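Local coordinates for protein minor fimbrium subunit Mfa5 (Porphyromonas gingivalis ATCC 33277, PDB 6TO1) that is an accessory tip subunit of the minor fimbriae, filaments that mediate biofilm formation and adhesion to host cells and to other oral bacteria, at residues D93-P98 with T114-T119; G411-F416 with L452-G457; L436-G441 with A465-R470. All blocks are in the same frame, centred on the assembly; numbering follows the deposited sequence.

Interaction 1. Residues D93-P98 with T114-T119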
loop_
_atom_site.group_PDB
_atom_site.type_symbol
_atom_site.label_atom_id
_atom_site.label_comp_id
_atom_site.label_asym_id
_atom_site.label_seq_id
_atom_site.Cartn_x
_atom_site.Cartn_y
_atom_site.Cartn_z
ATOM N N ASP A 93 -7.184 13.059 5.144
ATOM C CA ASP A 93 -7.036 14.410 5.657
ATOM C C ASP A 93 -7.955 15.312 4.841
ATOM O O ASP A 93 -8.294 15.026 3.692
ATOM C CB ASP A 93 -5.595 14.898 5.566
ATOM C CG ASP A 93 -5.301 16.070 6.501
ATOM O OD1 ASP A 93 -6.105 16.374 7.407
ATOM O OD2 ASP A 93 -4.255 16.702 6.292
ATOM N N LYS A 94 -8.301 16.438 5.440
ATOM C CA LYS A 94 -9.205 17.387 4.815
ATOM C C LYS A 94 -8.887 18.749 5.403
ATOM O O LYS A 94 -8.638 18.859 6.600
ATOM C CB LYS A 94 -10.660 16.992 5.058
ATOM C CG LYS A 94 -11.695 17.953 4.457
ATOM C CD LYS A 94 -13.110 17.487 4.753
ATOM C CE LYS A 94 -14.122 18.536 4.293
ATOM N NZ LYS A 94 -15.432 18.315 4.950
ATOM N N TYR A 95 -8.892 19.775 4.557
ATOM C CA TYR A 95 -8.656 21.115 5.067
ATOM C C TYR A 95 -9.230 22.140 4.103
ATOM O O TYR A 95 -9.365 21.893 2.898
ATOM C CB TYR A 95 -7.162 21.370 5.287
ATOM C CG TYR A 95 -6.299 20.803 4.176
ATOM C CD1 TYR A 95 -6.062 21.525 3.021
ATOM C CD2 TYR A 95 -5.734 19.532 4.287
ATOM C CE1 TYR A 95 -5.289 21.009 1.998
ATOM C CE2 TYR A 95 -4.945 19.020 3.277
ATOM C CZ TYR A 95 -4.724 19.765 2.136
ATOM O OH TYR A 95 -3.941 19.273 1.116
ATOM N N ALA A 96 -9.533 23.316 4.661
ATOM C CA ALA A 96 -10.068 24.445 3.906
ATOM C C ALA A 96 -9.022 25.549 3.902
ATOM O O ALA A 96 -8.622 26.024 4.968
ATOM C CB ALA A 96 -11.373 24.947 4.519
ATOM N N VAL A 97 -8.600 25.974 2.718
ATOM C CA VAL A 97 -7.583 27.012 2.593
ATOM C C VAL A 97 -8.281 28.305 2.150
ATOM O O VAL A 97 -8.908 28.327 1.085
ATOM C CB VAL A 97 -6.472 26.620 1.604
ATOM C CG1 VAL A 97 -5.409 27.723 1.546
ATOM C CG2 VAL A 97 -5.843 25.268 2.006
ATOM N N PRO A 98 -8.188 29.380 2.920
ATOM C CA PRO A 98 -8.793 30.644 2.470
ATOM C C PRO A 98 -8.168 31.082 1.159
ATOM O O PRO A 98 -6.953 30.994 0.968
ATOM C CB PRO A 98 -8.474 31.621 3.607
ATOM C CG PRO A 98 -8.092 30.752 4.789
ATOM C CD PRO A 98 -7.501 29.511 4.214
ATOM N N THR A 114 -9.826 20.687 0.260
ATOM C CA THR A 114 -9.162 19.515 -0.295
ATOM C C THR A 114 -9.464 18.335 0.616
ATOM O O THR A 114 -9.376 18.474 1.834
ATOM C CB THR A 114 -7.654 19.704 -0.390
ATOM O OG1 THR A 114 -7.339 20.651 -1.415
ATOM C CG2 THR A 114 -6.979 18.345 -0.745
ATOM N N LEU A 115 -9.853 17.205 0.024
ATOM C CA LEU A 115 -9.921 15.912 0.695
ATOM C C LEU A 115 -8.811 15.048 0.118
ATOM O O LEU A 115 -8.657 14.970 -1.110
ATOM C CB LEU A 115 -11.275 15.238 0.489
ATOM C CG LEU A 115 -12.412 15.827 1.328
ATOM C CD1 LEU A 115 -12.880 17.101 0.602
ATOM C CD2 LEU A 115 -13.512 14.828 1.508
ATOM N N LYS A 116 -8.035 14.421 0.996
ATOM C CA LYS A 116 -6.809 13.746 0.596
ATOM C C LYS A 116 -6.745 12.369 1.240
ATOM O O LYS A 116 -7.029 12.213 2.435
ATOM C CB LYS A 116 -5.599 14.563 1.007
ATOM C CG LYS A 116 -4.253 13.956 0.636
ATOM C CD LYS A 116 -3.112 14.692 1.345
ATOM C CE LYS A 116 -2.780 16.023 0.705
ATOM N NZ LYS A 116 -1.714 16.756 1.460
ATOM N N ILE A 117 -6.377 11.387 0.428
ATOM C CA ILE A 117 -6.182 10.007 0.845
ATOM C C ILE A 117 -4.716 9.687 0.595
ATOM O O ILE A 117 -4.229 9.861 -0.527
ATOM C CB ILE A 117 -7.086 9.042 0.057
ATOM C CG1 ILE A 117 -8.555 9.426 0.180
ATOM C CG2 ILE A 117 -6.855 7.608 0.566
ATOM C CD1 ILE A 117 -9.451 8.700 -0.879
ATOM N N THR A 118 -4.028 9.193 1.620
ATOM C CA THR A 118 -2.620 8.853 1.517
ATOM C C THR A 118 -2.430 7.378 1.853
ATOM O O THR A 118 -2.962 6.882 2.857
ATOM C CB THR A 118 -1.762 9.709 2.454
ATOM O OG1 THR A 118 -1.924 11.085 2.119
ATOM C CG2 THR A 118 -0.292 9.359 2.284
ATOM N N THR A 119 -1.700 6.691 0.998
ATOM C CA THR A 119 -1.336 5.299 1.211
ATOM C C THR A 119 0.152 5.225 1.519
ATOM O O THR A 119 0.958 5.975 0.966
ATOM C CB THR A 119 -1.643 4.443 -0.020
ATOM O OG1 THR A 119 -1.003 5.011 -1.161
ATOM C CG2 THR A 119 -3.139 4.365 -0.276
HETATM O O HOH W 1 -2.269 16.407 4.547
#

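Interaction 2. Residues G411-F416 with L452-G457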
loop_
_atom_site.group_PDB
_atom_site.type_symbol
_atom_site.label_atom_id
_atom_site.label_comp_id
_atom_site.label_asym_id
_atom_site.label_seq_id
_atom_site.Cartn_x
_atom_site.Cartn_y
_atom_site.Cartn_z
ATOM N N GLY A 411 -12.599 2.680 -3.553
ATOM C CA GLY A 411 -12.880 3.650 -2.526
ATOM C C GLY A 411 -14.017 4.574 -2.920
ATOM O O GLY A 411 -14.158 4.954 -4.089
ATOM N N GLU A 412 -14.829 4.924 -1.938
ATOM C CA GLU A 412 -15.906 5.880 -2.122
ATOM C C GLU A 412 -15.865 6.869 -0.967
ATOM O O GLU A 412 -15.927 6.472 0.200
ATOM C CB GLU A 412 -17.265 5.205 -2.190
ATOM C CG GLU A 412 -18.352 6.246 -2.475
ATOM C CD GLU A 412 -19.692 5.621 -2.716
ATOM O OE1 GLU A 412 -19.898 5.110 -3.833
ATOM O OE2 GLU A 412 -20.518 5.640 -1.783
ATOM N N VAL A 413 -15.702 8.140 -1.307
ATOM C CA VAL A 413 -15.768 9.233 -0.353
ATOM C C VAL A 413 -17.110 9.921 -0.525
ATOM O O VAL A 413 -17.448 10.351 -1.629
ATOM C CB VAL A 413 -14.627 10.226 -0.578
ATOM C CG1 VAL A 413 -14.808 11.469 0.315
ATOM C CG2 VAL A 413 -13.272 9.564 -0.316
ATOM N N THR A 414 -17.864 10.023 0.560
ATOM C CA THR A 414 -19.090 10.810 0.609
ATOM C C THR A 414 -18.778 12.059 1.427
ATOM O O THR A 414 -18.203 11.966 2.520
ATOM C CB THR A 414 -20.238 10.020 1.229
ATOM O OG1 THR A 414 -19.833 9.573 2.532
ATOM C CG2 THR A 414 -20.606 8.833 0.345
ATOM N N ASP A 415 -19.202 13.224 0.918
ATOM C CA ASP A 415 -18.848 14.517 1.494
ATOM C C ASP A 415 -20.083 15.401 1.381
ATOM O O ASP A 415 -20.471 15.771 0.274
ATOM C CB ASP A 415 -17.656 15.101 0.743
ATOM C CG ASP A 415 -17.295 16.512 1.173
ATOM O OD1 ASP A 415 -17.648 16.951 2.278
ATOM O OD2 ASP A 415 -16.599 17.172 0.377
ATOM N N PHE A 416 -20.724 15.660 2.514
ATOM C CA PHE A 416 -21.930 16.479 2.592
ATOM C C PHE A 416 -21.484 17.893 2.934
ATOM O O PHE A 416 -20.982 18.142 4.034
ATOM C CB PHE A 416 -22.892 15.940 3.647
ATOM C CG PHE A 416 -23.580 14.643 3.264
ATOM C CD1 PHE A 416 -24.754 14.646 2.536
ATOM C CD2 PHE A 416 -23.045 13.425 3.659
ATOM C CE1 PHE A 416 -25.386 13.455 2.206
ATOM C CE2 PHE A 416 -23.666 12.242 3.325
ATOM C CZ PHE A 416 -24.840 12.257 2.620
ATOM N N LEU A 452 -21.276 15.338 -2.340
ATOM C CA LEU A 452 -20.280 14.914 -3.312
ATOM C C LEU A 452 -19.987 13.441 -3.043
ATOM O O LEU A 452 -19.805 13.047 -1.885
ATOM C CB LEU A 452 -19.003 15.746 -3.209
ATOM C CG LEU A 452 -19.124 17.208 -3.643
ATOM C CD1 LEU A 452 -17.968 18.011 -3.040
ATOM C CD2 LEU A 452 -19.148 17.322 -5.148
ATOM N N THR A 453 -20.019 12.624 -4.094
ATOM C CA THR A 453 -19.622 11.228 -4.004
ATOM C C THR A 453 -18.461 11.012 -4.956
ATOM O O THR A 453 -18.601 11.157 -6.179
ATOM C CB THR A 453 -20.785 10.291 -4.315
ATOM O OG1 THR A 453 -21.875 10.583 -3.427
ATOM C CG2 THR A 453 -20.375 8.832 -4.099
ATOM N N TRP A 454 -17.315 10.681 -4.389
ATOM C CA TRP A 454 -16.067 10.532 -5.113
ATOM C C TRP A 454 -15.740 9.043 -5.182
ATOM O O TRP A 454 -15.517 8.409 -4.153
ATOM C CB TRP A 454 -14.955 11.295 -4.400
ATOM C CG TRP A 454 -13.574 11.108 -4.953
ATOM C CD1 TRP A 454 -13.218 10.690 -6.209
ATOM C CD2 TRP A 454 -12.358 11.369 -4.254
ATOM N NE1 TRP A 454 -11.846 10.676 -6.324
ATOM C CE2 TRP A 454 -11.296 11.074 -5.133
ATOM C CE3 TRP A 454 -12.066 11.807 -2.955
ATOM C CZ2 TRP A 454 -9.960 11.219 -4.761
ATOM C CZ3 TRP A 454 -10.747 11.971 -2.589
ATOM C CH2 TRP A 454 -9.704 11.664 -3.489
ATOM N N THR A 455 -15.724 8.501 -6.391
ATOM C CA THR A 455 -15.331 7.117 -6.637
ATOM C C THR A 455 -13.848 7.140 -6.968
ATOM O O THR A 455 -13.441 7.685 -7.999
ATOM C CB THR A 455 -16.152 6.522 -7.783
ATOM O OG1 THR A 455 -17.526 6.471 -7.385
ATOM C CG2 THR A 455 -15.668 5.112 -8.110
ATOM N N THR A 456 -13.022 6.557 -6.091
ATOM C CA THR A 456 -11.597 6.805 -6.235
ATOM C C THR A 456 -10.939 5.917 -7.279
ATOM O O THR A 456 -9.922 6.312 -7.852
ATOM C CB THR A 456 -10.864 6.601 -4.892
ATOM O OG1 THR A 456 -10.945 5.222 -4.502
ATOM C CG2 THR A 456 -11.461 7.462 -3.840
ATOM N N GLY A 457 -11.470 4.727 -7.510
ATOM C CA GLY A 457 -10.759 3.718 -8.261
ATOM C C GLY A 457 -9.641 3.148 -7.387
ATOM O O GLY A 457 -9.545 3.398 -6.190
HETATM O O HOH W 2 -13.511 2.819 -6.381
HETATM O O HOH W 3 -18.144 4.485 -5.645
#

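Interaction 3. Residues L436-G441 with A465-R470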
loop_
_atom_site.group_PDB
_atom_site.type_symbol
_atom_site.label_atom_id
_atom_site.label_comp_id
_atom_site.label_asym_id
_atom_site.label_seq_id
_atom_site.Cartn_x
_atom_site.Cartn_y
_atom_site.Cartn_z
ATOM N N LEU A 436 -14.205 20.122 -10.974
ATOM C CA LEU A 436 -13.347 20.079 -9.798
ATOM C C LEU A 436 -11.931 19.692 -10.212
ATOM O O LEU A 436 -11.681 19.270 -11.340
ATOM C CB LEU A 436 -13.860 19.053 -8.781
ATOM C CG LEU A 436 -15.015 19.466 -7.888
ATOM C CD1 LEU A 436 -16.199 19.940 -8.692
ATOM C CD2 LEU A 436 -15.442 18.296 -6.999
ATOM N N ASN A 437 -10.991 19.808 -9.280
ATOM C CA ASN A 437 -9.639 19.282 -9.470
ATOM C C ASN A 437 -9.607 17.904 -8.812
ATOM O O ASN A 437 -9.667 17.801 -7.583
ATOM C CB ASN A 437 -8.607 20.230 -8.863
ATOM C CG ASN A 437 -7.186 19.736 -9.030
ATOM O OD1 ASN A 437 -6.929 18.737 -9.709
ATOM N ND2 ASN A 437 -6.246 20.442 -8.408
ATOM N N VAL A 438 -9.528 16.853 -9.630
ATOM C CA VAL A 438 -9.653 15.466 -9.178
ATOM C C VAL A 438 -8.448 14.683 -9.684
ATOM O O VAL A 438 -8.261 14.570 -10.898
ATOM C CB VAL A 438 -10.951 14.826 -9.702
ATOM C CG1 VAL A 438 -11.018 13.349 -9.311
ATOM C CG2 VAL A 438 -12.149 15.569 -9.201
ATOM N N SER A 439 -7.646 14.130 -8.767
ATOM C CA SER A 439 -6.414 13.466 -9.190
ATOM C C SER A 439 -6.672 12.063 -9.723
ATOM O O SER A 439 -5.935 11.596 -10.594
ATOM C CB SER A 439 -5.414 13.416 -8.035
ATOM O OG SER A 439 -5.808 12.441 -7.084
ATOM N N ASN A 440 -7.710 11.398 -9.231
ATOM C CA ASN A 440 -7.974 9.993 -9.503
ATOM C C ASN A 440 -9.481 9.790 -9.417
ATOM O O ASN A 440 -10.115 10.284 -8.483
ATOM C CB ASN A 440 -7.306 9.058 -8.477
ATOM C CG ASN A 440 -5.795 9.133 -8.489
ATOM O OD1 ASN A 440 -5.183 10.020 -7.885
ATOM N ND2 ASN A 440 -5.173 8.167 -9.150
ATOM N N GLY A 441 -10.049 9.032 -10.353
ATOM C CA GLY A 441 -11.438 8.626 -10.248
ATOM C C GLY A 441 -12.395 9.708 -10.736
ATOM O O GLY A 441 -12.024 10.605 -11.492
ATOM N N ALA A 465 -4.140 10.661 -3.238
ATOM C CA ALA A 465 -5.239 11.025 -4.121
ATOM C C ALA A 465 -5.971 12.219 -3.507
ATOM O O ALA A 465 -6.129 12.304 -2.281
ATOM C CB ALA A 465 -6.187 9.843 -4.330
ATOM N N THR A 466 -6.370 13.169 -4.348
ATOM C CA THR A 466 -7.006 14.373 -3.824
ATOM C C THR A 466 -8.127 14.835 -4.737
ATOM O O THR A 466 -8.128 14.576 -5.943
ATOM C CB THR A 466 -6.015 15.544 -3.673
ATOM O OG1 THR A 466 -5.420 15.820 -4.956
ATOM C CG2 THR A 466 -4.973 15.244 -2.670
ATOM N N ILE A 467 -9.129 15.456 -4.118
ATOM C CA ILE A 467 -10.078 16.303 -4.815
ATOM C C ILE A 467 -10.014 17.657 -4.125
ATOM O O ILE A 467 -9.794 17.752 -2.908
ATOM C CB ILE A 467 -11.526 15.784 -4.828
ATOM C CG1 ILE A 467 -12.119 15.741 -3.430
ATOM C CG2 ILE A 467 -11.607 14.416 -5.519
ATOM C CD1 ILE A 467 -13.582 15.368 -3.450
ATOM N N THR A 468 -10.207 18.713 -4.918
ATOM C CA THR A 468 -10.236 20.071 -4.402
ATOM C C THR A 468 -11.360 20.811 -5.121
ATOM O O THR A 468 -11.487 20.709 -6.343
ATOM C CB THR A 468 -8.913 20.795 -4.630
ATOM O OG1 THR A 468 -7.859 20.106 -3.954
ATOM C CG2 THR A 468 -8.988 22.229 -4.112
ATOM N N TYR A 469 -12.167 21.525 -4.345
ATOM C CA TYR A 469 -13.281 22.329 -4.838
ATOM C C TYR A 469 -13.346 23.613 -4.029
ATOM O O TYR A 469 -12.960 23.645 -2.858
ATOM C CB TYR A 469 -14.621 21.566 -4.749
ATOM C CG TYR A 469 -15.010 21.066 -3.373
ATOM C CD1 TYR A 469 -15.794 21.840 -2.528
ATOM C CD2 TYR A 469 -14.603 19.807 -2.906
ATOM C CE1 TYR A 469 -16.160 21.396 -1.259
ATOM C CE2 TYR A 469 -14.972 19.359 -1.620
ATOM C CZ TYR A 469 -15.755 20.145 -0.811
ATOM O OH TYR A 469 -16.146 19.728 0.449
ATOM N N ARG A 470 -13.857 24.670 -4.655
ATOM C CA ARG A 470 -14.038 25.955 -3.992
ATOM C C ARG A 470 -15.456 26.086 -3.451
ATOM O O ARG A 470 -16.427 25.706 -4.118
ATOM C CB ARG A 470 -13.747 27.112 -4.947
ATOM C CG ARG A 470 -13.764 28.476 -4.281
ATOM C CD ARG A 470 -13.031 29.549 -5.099
ATOM N NE ARG A 470 -11.596 29.289 -5.129
ATOM C CZ ARG A 470 -10.691 30.121 -5.631
ATOM N NH1 ARG A 470 -11.064 31.294 -6.141
ATOM N NH2 ARG A 470 -9.412 29.787 -5.599
HETATM O O HOH W 4 -6.996 18.047 -5.765
#

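Interaction 1. Residues D93-P98 with T114-T119
Thr114 and Tyr95 form an antiparallel hydrogen-bonded pair. Thr114 N donates to Tyr95 O at 2.9 Å, and Tyr95 N donates back to Thr114 O. Their side chains lie side by side on one face of the sheet. Tyr95 CE1 comes to 3.6 Å from Thr114 CB, and Thr114 CG2 lies near CZ and the hydroxyl OH of the same tyrosine. Thr114 OG1 turns to a different partner, Thr468 on the next strand.

Leu115 faces Lys94 in a non-hydrogen-bonded pair on the other, buried face. Lys94 CG lies 3.9 Å from Leu115 CG, and the extended chain carries CD and CE on past the same leucine. Its NZ is covalently linked to Asn501 CG, the intramolecular isopeptide bond of this protein.

Lys116 and Asp93 are again hydrogen-bonded, with Lys116 N to Asp93 O at 2.8 Å. The Lys116 chain bends at chi3 (-77°), and CE comes to 3.5 Å from Tyr95 OH. NZ sits at the ring edge and makes only a weak hydrogen bond to that hydroxyl. A water bridges Lys116 NZ and Asp93 OD2, which are 5.5 Å apart and do not meet directly.

The two segments belong to the hairpin of strands 90-98 and 110-119. Strand 463-473 pairs with the far edge of 110-119. Leu115 and Ile117 point across to strand 408-417 of the second sheet.

Interaction 2. Residues G411-F416 with L452-G457
Val413 and Trp454 exchange two backbone hydrogen bonds, the one from Trp454 N to Val413 O being 2.8 Å long and nearly straight (174°). Asp415 and Leu452 exchange a second pair. A fifth bond, from Thr456 N to Gly411 O at 2.8 Å, extends the ladder just past the end of the strand. Two waters add to it. One accepts from both Gly411 N and Gly457 N. The other donates to Glu412 OE1 at 2.6 Å and also bonds Thr455 OG1.

The Asp415 carboxylate lies beside Leu452, with OD2 at 3.8 Å from Leu452 CD1. Its OD2 is held by the hydroxyl of Tyr469 in the facing sheet. On the same buried face, with CG anti to the backbone N (chi1 174°), the Trp454 side chain lies alongside Val413, whose CG2 reaches Trp454 CE3 at 3.7 Å. The indole NE1 bonds Asn440 O. Thr456 CG2 sits 3.8 Å above the indole plane, over the ring centre.

The opposite face is more open. There the extended Glu412 chain crosses Thr453, whose CG2 touches Glu412 CD at 3.6 Å.

This is the inner strand pair of a beta sandwich: Val413, Asp415, Leu452 and Trp454 face strands 110-119 and 463-473. An acidic residue next to a lysine-asparagine bond is characteristic of isopeptide-bearing domains in bacterial pilins and adhesins. The place of Asp415, touching Asn501 and close to Lys94, is consistent with the acidic residue that assists bond formation in such domains, though that part is inferred here.

Interaction 3. Residues L436-G441 with A465-R470
Residues 436-440 run antiparallel to strand 465-470, with Asn437 and Thr468 as a hydrogen-bonded pair and Val438 and Ile467 as a non-hydrogen-bonded one. Thr468 N donates to Asn437 O at 2.9 Å.

The ladder changes at Ser439. Its N still donates to Thr466 O, at 2.9 Å. The return bond goes to the side chain instead, as Thr466 N donates to Ser439 OG at 2.9 Å (166°). Ser439 OG lies between its backbone N and carbonyl carbon (chi1 74°), close to Thr466 N. The hydroxyl then donates to Asn440 OD1 at 2.6 Å, so it both accepts and donates. Asn440 OD1 rests 3.7 Å from Ala465 CB.

Strand 437-438 is a short strand pairing with the long strand 463-473 in one sheet of the sandwich. On the inward face, Val438 and Ile467 lie side by side, and their CG2 atoms meet at 3.9 Å. Val438 also touches Trp454 of the other sheet. Leu436 runs alongside Tyr469, with Leu436 CG at 3.8 Å from Tyr469 CB.

On the other face a water bonds Thr466 OG1 and Thr468 OG1 and donates to Asn437 O. Thr468 OG1 also hydrogen-bonds Thr114 of strand 110-119.

The three contacts lie in one beta sandwich. Interactions 1 and 3 share a sheet, where strand 110-119 neighbours strand 463-473 and Ile117 O approaches Ala465 N at 2.8 Å. Interaction 2 belongs to the facing sheet. Its inward side chains meet both: Leu115 CD2 touches Val413 CG1, and Trp454 CE2 packs on Ile467 CG2 at 3.4 Å. Interaction 2 has the longest ladder and the most buried residues. Interaction 1 combines a buried face, with the covalently linked lysine, and a more open face of charged and polar groups. Interaction 3 is the shorter pairing, with one face packed inward and polar groups and water on the other.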